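Local structure of putative ribose operon repressor (Burkholderia thailandensis, 3EGC) at residues G124-G136 / M151-A165. The protein is a putative LacI-family repressor that probably binds operator DNA to control transcription and may respond to a small-molecule, perhaps sugar, effector through its periplasmic-binding-protein-like domain. Numbering follows the deposited sequence.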
loop_
_atom_site.group_PDB
_atom_site.type_symbol
_atom_site.label_atom_id
_atom_site.label_comp_id
_atom_site.label_asym_id
_atom_site.label_seq_id
_atom_site.Cartn_x
_atom_site.Cartn_y
_atom_site.Cartn_z
ATOM N N GLY A 124 -29.567 -12.777 -8.226
ATOM C CA GLY A 124 -30.102 -14.110 -8.046
ATOM C C GLY A 124 -29.451 -14.981 -6.989
ATOM O O GLY A 124 -29.720 -16.183 -6.946
ATOM N N HIS A 125 -28.604 -14.402 -6.131
ATOM C CA HIS A 125 -28.013 -15.192 -5.028
ATOM C C HIS A 125 -28.961 -15.279 -3.842
ATOM O O HIS A 125 -29.542 -14.274 -3.466
ATOM C CB HIS A 125 -26.645 -14.656 -4.573
ATOM C CG HIS A 125 -25.564 -14.818 -5.593
ATOM N ND1 HIS A 125 -24.928 -16.018 -5.826
ATOM C CD2 HIS A 125 -25.003 -13.920 -6.439
ATOM C CE1 HIS A 125 -24.033 -15.853 -6.792
ATOM N NE2 HIS A 125 -24.047 -14.581 -7.162
ATOM N N THR A 126 -29.099 -16.467 -3.263
ATOM C CA THR A 126 -29.914 -16.612 -2.070
ATOM C C THR A 126 -29.100 -17.214 -0.904
ATOM O O THR A 126 -29.368 -16.963 0.249
ATOM C CB THR A 126 -31.167 -17.484 -2.347
ATOM O OG1 THR A 126 -30.754 -18.803 -2.790
ATOM C CG2 THR A 126 -32.078 -16.807 -3.368
ATOM N N ARG A 127 -28.116 -18.030 -1.234
ATOM C CA ARG A 127 -27.174 -18.550 -0.245
ATOM C C ARG A 127 -25.997 -17.580 -0.184
ATOM O O ARG A 127 -25.010 -17.729 -0.909
ATOM C CB ARG A 127 -26.712 -19.951 -0.623
ATOM C CG ARG A 127 -27.796 -21.064 -0.337
ATOM C CD ARG A 127 -27.277 -22.458 -0.763
ATOM N NE ARG A 127 -27.505 -22.716 -2.206
ATOM C CZ ARG A 127 -26.702 -23.430 -2.984
ATOM N NH1 ARG A 127 -26.998 -23.601 -4.282
ATOM N NH2 ARG A 127 -25.597 -23.969 -2.472
ATOM N N ILE A 128 -26.107 -16.577 0.683
ATOM C CA ILE A 128 -25.081 -15.581 0.736
ATOM C C ILE A 128 -24.379 -15.530 2.088
ATOM O O ILE A 128 -25.033 -15.461 3.108
ATOM C CB ILE A 128 -25.638 -14.190 0.354
ATOM C CG1 ILE A 128 -26.236 -14.256 -1.055
ATOM C CG2 ILE A 128 -24.547 -13.150 0.447
ATOM C CD1 ILE A 128 -26.883 -12.968 -1.493
ATOM N N GLY A 129 -23.051 -15.538 2.081
ATOM C CA GLY A 129 -22.309 -15.468 3.315
ATOM C C GLY A 129 -21.430 -14.208 3.427
ATOM O O GLY A 129 -21.353 -13.385 2.511
ATOM N N ALA A 130 -20.767 -14.086 4.553
ATOM C CA ALA A 130 -19.933 -12.959 4.828
ATOM C C ALA A 130 -18.656 -13.405 5.593
ATOM O O ALA A 130 -18.738 -14.108 6.555
ATOM C CB ALA A 130 -20.723 -11.910 5.674
ATOM N N ILE A 131 -17.502 -12.998 5.109
ATOM C CA ILE A 131 -16.247 -13.221 5.805
ATOM C C ILE A 131 -15.765 -11.839 6.203
ATOM O O ILE A 131 -15.527 -10.987 5.358
ATOM C CB ILE A 131 -15.182 -13.880 4.904
ATOM C CG1 ILE A 131 -15.806 -14.961 4.004
ATOM C CG2 ILE A 131 -14.007 -14.380 5.744
ATOM C CD1 ILE A 131 -16.255 -16.171 4.777
ATOM N N VAL A 132 -15.704 -11.613 7.506
ATOM C CA VAL A 132 -15.217 -10.391 8.052
ATOM C C VAL A 132 -13.935 -10.636 8.821
ATOM O O VAL A 132 -13.524 -11.779 9.024
ATOM C CB VAL A 132 -16.249 -9.713 8.951
ATOM C CG1 VAL A 132 -17.544 -9.403 8.173
ATOM C CG2 VAL A 132 -16.540 -10.577 10.147
ATOM N N GLY A 133 -13.316 -9.538 9.237
ATOM C CA GLY A 133 -12.077 -9.601 10.004
ATOM C C GLY A 133 -12.391 -9.837 11.461
ATOM O O GLY A 133 -13.479 -10.246 11.791
ATOM N N SER A 134 -11.449 -9.551 12.326
ATOM C CA SER A 134 -11.641 -9.798 13.738
ATOM C C SER A 134 -13.041 -9.364 14.236
ATOM O O SER A 134 -13.436 -8.203 14.106
ATOM C CB SER A 134 -10.520 -9.128 14.546
ATOM O OG SER A 134 -10.783 -9.184 15.945
ATOM N N ALA A 135 -13.759 -10.331 14.803
ATOM C CA ALA A 135 -15.149 -10.186 15.233
ATOM C C ALA A 135 -15.462 -8.999 16.134
ATOM O O ALA A 135 -16.558 -8.493 16.149
ATOM C CB ALA A 135 -15.567 -11.465 15.959
ATOM N N GLY A 136 -14.519 -8.603 16.954
ATOM C CA GLY A 136 -14.778 -7.467 17.824
ATOM C C GLY A 136 -14.931 -6.079 17.193
ATOM O O GLY A 136 -15.661 -5.191 17.744
ATOM N N MET A 151 -30.178 -8.943 3.727
ATOM C CA MET A 151 -30.787 -10.257 3.727
ATOM C C MET A 151 -32.196 -10.202 4.282
ATOM O O MET A 151 -33.136 -10.734 3.698
ATOM C CB MET A 151 -29.884 -11.252 4.503
ATOM C CG MET A 151 -28.531 -11.529 3.721
ATOM S SD MET A 151 -28.695 -12.270 2.024
ATOM C CE MET A 151 -28.810 -13.998 2.491
ATOM N N SER A 152 -32.326 -9.503 5.396
ATOM C CA SER A 152 -33.589 -9.394 6.102
ATOM C C SER A 152 -34.622 -8.785 5.174
ATOM O O SER A 152 -35.743 -9.316 5.011
ATOM C CB SER A 152 -33.406 -8.499 7.339
ATOM O OG SER A 152 -34.158 -8.958 8.433
ATOM N N ALA A 153 -34.238 -7.677 4.547
ATOM C CA ALA A 153 -35.170 -6.888 3.774
ATOM C C ALA A 153 -35.687 -7.657 2.571
ATOM O O ALA A 153 -36.783 -7.368 2.061
ATOM C CB ALA A 153 -34.534 -5.598 3.322
ATOM N N ALA A 154 -34.872 -8.607 2.118
ATOM C CA ALA A 154 -35.183 -9.450 0.995
ATOM C C ALA A 154 -35.913 -10.716 1.440
ATOM O O ALA A 154 -36.325 -11.517 0.621
ATOM C CB ALA A 154 -33.890 -9.817 0.223
ATOM N N GLY A 155 -36.028 -10.905 2.747
ATOM C CA GLY A 155 -36.686 -12.068 3.296
ATOM C C GLY A 155 -35.904 -13.339 3.088
ATOM O O GLY A 155 -36.487 -14.439 3.081
ATOM N N LEU A 156 -34.597 -13.188 2.909
ATOM C CA LEU A 156 -33.685 -14.313 2.824
ATOM C C LEU A 156 -33.057 -14.641 4.176
ATOM O O LEU A 156 -32.338 -13.826 4.750
ATOM C CB LEU A 156 -32.573 -14.019 1.816
ATOM C CG LEU A 156 -32.940 -13.985 0.321
ATOM C CD1 LEU A 156 -31.749 -13.588 -0.515
ATOM C CD2 LEU A 156 -33.520 -15.334 -0.174
ATOM N N PRO A 157 -33.289 -15.870 4.659
ATOM C CA PRO A 157 -32.702 -16.366 5.912
ATOM C C PRO A 157 -31.182 -16.496 5.823
ATOM O O PRO A 157 -30.653 -16.795 4.761
ATOM C CB PRO A 157 -33.333 -17.765 6.070
ATOM C CG PRO A 157 -33.754 -18.177 4.681
ATOM C CD PRO A 157 -34.029 -16.913 3.915
ATOM N N VAL A 158 -30.497 -16.308 6.938
ATOM C CA VAL A 158 -29.053 -16.436 6.980
ATOM C C VAL A 158 -28.615 -17.466 7.982
ATOM O O VAL A 158 -28.894 -17.342 9.147
ATOM C CB VAL A 158 -28.360 -15.088 7.305
ATOM C CG1 VAL A 158 -29.148 -14.317 8.265
ATOM C CG2 VAL A 158 -26.965 -15.307 7.852
ATOM N N ARG A 159 -27.909 -18.488 7.514
ATOM C CA ARG A 159 -27.324 -19.468 8.417
ATOM C C ARG A 159 -26.048 -18.897 9.024
ATOM O O ARG A 159 -25.166 -18.449 8.277
ATOM C CB ARG A 159 -26.972 -20.758 7.684
ATOM C CG ARG A 159 -28.138 -21.725 7.552
ATOM C CD ARG A 159 -28.686 -21.750 6.166
ATOM N NE ARG A 159 -28.423 -23.009 5.463
ATOM C CZ ARG A 159 -29.214 -24.083 5.551
ATOM N NH1 ARG A 159 -28.959 -25.177 4.850
ATOM N NH2 ARG A 159 -30.282 -24.060 6.341
ATOM N N GLN A 160 -25.952 -18.955 10.356
ATOM C CA GLN A 160 -24.758 -18.570 11.085
ATOM C C GLN A 160 -23.514 -19.173 10.511
ATOM O O GLN A 160 -22.498 -18.500 10.520
ATOM C CB GLN A 160 -24.813 -18.958 12.574
ATOM C CG GLN A 160 -25.059 -17.818 13.557
ATOM C CD GLN A 160 -24.066 -16.651 13.435
ATOM O OE1 GLN A 160 -24.465 -15.498 13.512
ATOM N NE2 GLN A 160 -22.795 -16.954 13.217
ATOM N N GLU A 161 -23.589 -20.430 10.060
ATOM C CA GLU A 161 -22.425 -21.120 9.508
ATOM C C GLU A 161 -21.940 -20.513 8.144
ATOM O O GLU A 161 -20.920 -20.952 7.564
ATOM C CB GLU A 161 -22.686 -22.612 9.380
ATOM C CG GLU A 161 -23.886 -22.977 8.492
ATOM C CD GLU A 161 -25.182 -23.169 9.273
ATOM O OE1 GLU A 161 -26.001 -23.943 8.741
ATOM O OE2 GLU A 161 -25.385 -22.570 10.350
ATOM N N TRP A 162 -22.678 -19.513 7.652
ATOM C CA TRP A 162 -22.293 -18.770 6.455
ATOM C C TRP A 162 -21.394 -17.551 6.848
ATOM O O TRP A 162 -20.808 -16.882 5.983
ATOM C CB TRP A 162 -23.535 -18.288 5.680
ATOM C CG TRP A 162 -24.360 -19.383 5.047
ATOM C CD1 TRP A 162 -23.987 -20.685 4.848
ATOM C CD2 TRP A 162 -25.684 -19.245 4.473
ATOM N NE1 TRP A 162 -25.002 -21.364 4.226
ATOM C CE2 TRP A 162 -26.054 -20.509 3.985
ATOM C CE3 TRP A 162 -26.587 -18.169 4.340
ATOM C CZ2 TRP A 162 -27.286 -20.735 3.347
ATOM C CZ3 TRP A 162 -27.812 -18.386 3.742
ATOM C CH2 TRP A 162 -28.164 -19.663 3.255
ATOM N N ILE A 163 -21.324 -17.278 8.152
ATOM C CA ILE A 163 -20.554 -16.152 8.705
ATOM C C ILE A 163 -19.191 -16.602 9.255
ATOM O O ILE A 163 -19.092 -17.592 9.964
ATOM C CB ILE A 163 -21.307 -15.443 9.842
ATOM C CG1 ILE A 163 -22.801 -15.215 9.481
ATOM C CG2 ILE A 163 -20.623 -14.105 10.222
ATOM C CD1 ILE A 163 -23.075 -14.012 8.707
ATOM N N ALA A 164 -18.141 -15.873 8.935
ATOM C CA ALA A 164 -16.830 -16.181 9.534
ATOM C C ALA A 164 -16.119 -14.870 9.856
ATOM O O ALA A 164 -16.252 -13.893 9.116
ATOM C CB ALA A 164 -15.980 -17.033 8.637
ATOM N N ALA A 165 -15.400 -14.875 10.978
ATOM C CA ALA A 165 -14.747 -13.662 11.494
ATOM C C ALA A 165 -13.290 -13.933 11.602
ATOM O O ALA A 165 -12.937 -15.030 12.011
ATOM C CB ALA A 165 -15.268 -13.306 12.841
#
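Strand 128-131 and the short edge strand 163-164 pair in parallel as the two ends of a beta-alpha-beta unit, A130 opposite I163 and I131 opposite A164. Three backbone hydrogen bonds join them: A130 N gives to W162 O (3.1 Å), A164 N to A130 O (3.0 Å) and V132 N to A164 O (2.8 Å). On one face of the sheet A130 and I163 meet L144 of helix 138-153; on the other I131 and A164 meet V180 of helix 174-181, I131 CD1 reaching A164 CB. Just before the edge strand, the W162 indole lies against the backbone of 126-128. R127 CA sits over its six-membered ring in a CH-pi contact, 4.2 Å from the centroid, and R127 CG comes to 3.7 Å from W162 CZ2. On the opposite face lies R159 CB, 3.7 Å above the plane of the W162 ring, so the indole is sandwiched between carbon atoms of the two arginines. W162 NE1 is bonded to D185 O and R127 NH2 to R186 O, so both polar ends are held by the chain leading into strand 189-192. In the last turn of helix 138-153, M151 is bent at chi2 (-60°) and chi3 (-85°), which swings its sulfur and methyl against I128, CE lying 3.8 Å from I128 CB. The helix closes at G155 in a Schellman motif, after which the L156 side chain points toward segment 124-136: its CD1 meets H125 O, and its CD2 lies 3.8 Å from T126 CG2. This strand-helix-strand crossover, finished by a parallel edge strand, is typical of the Rossmann-like subdomains of LacI-family and periplasmic sugar-binding proteins.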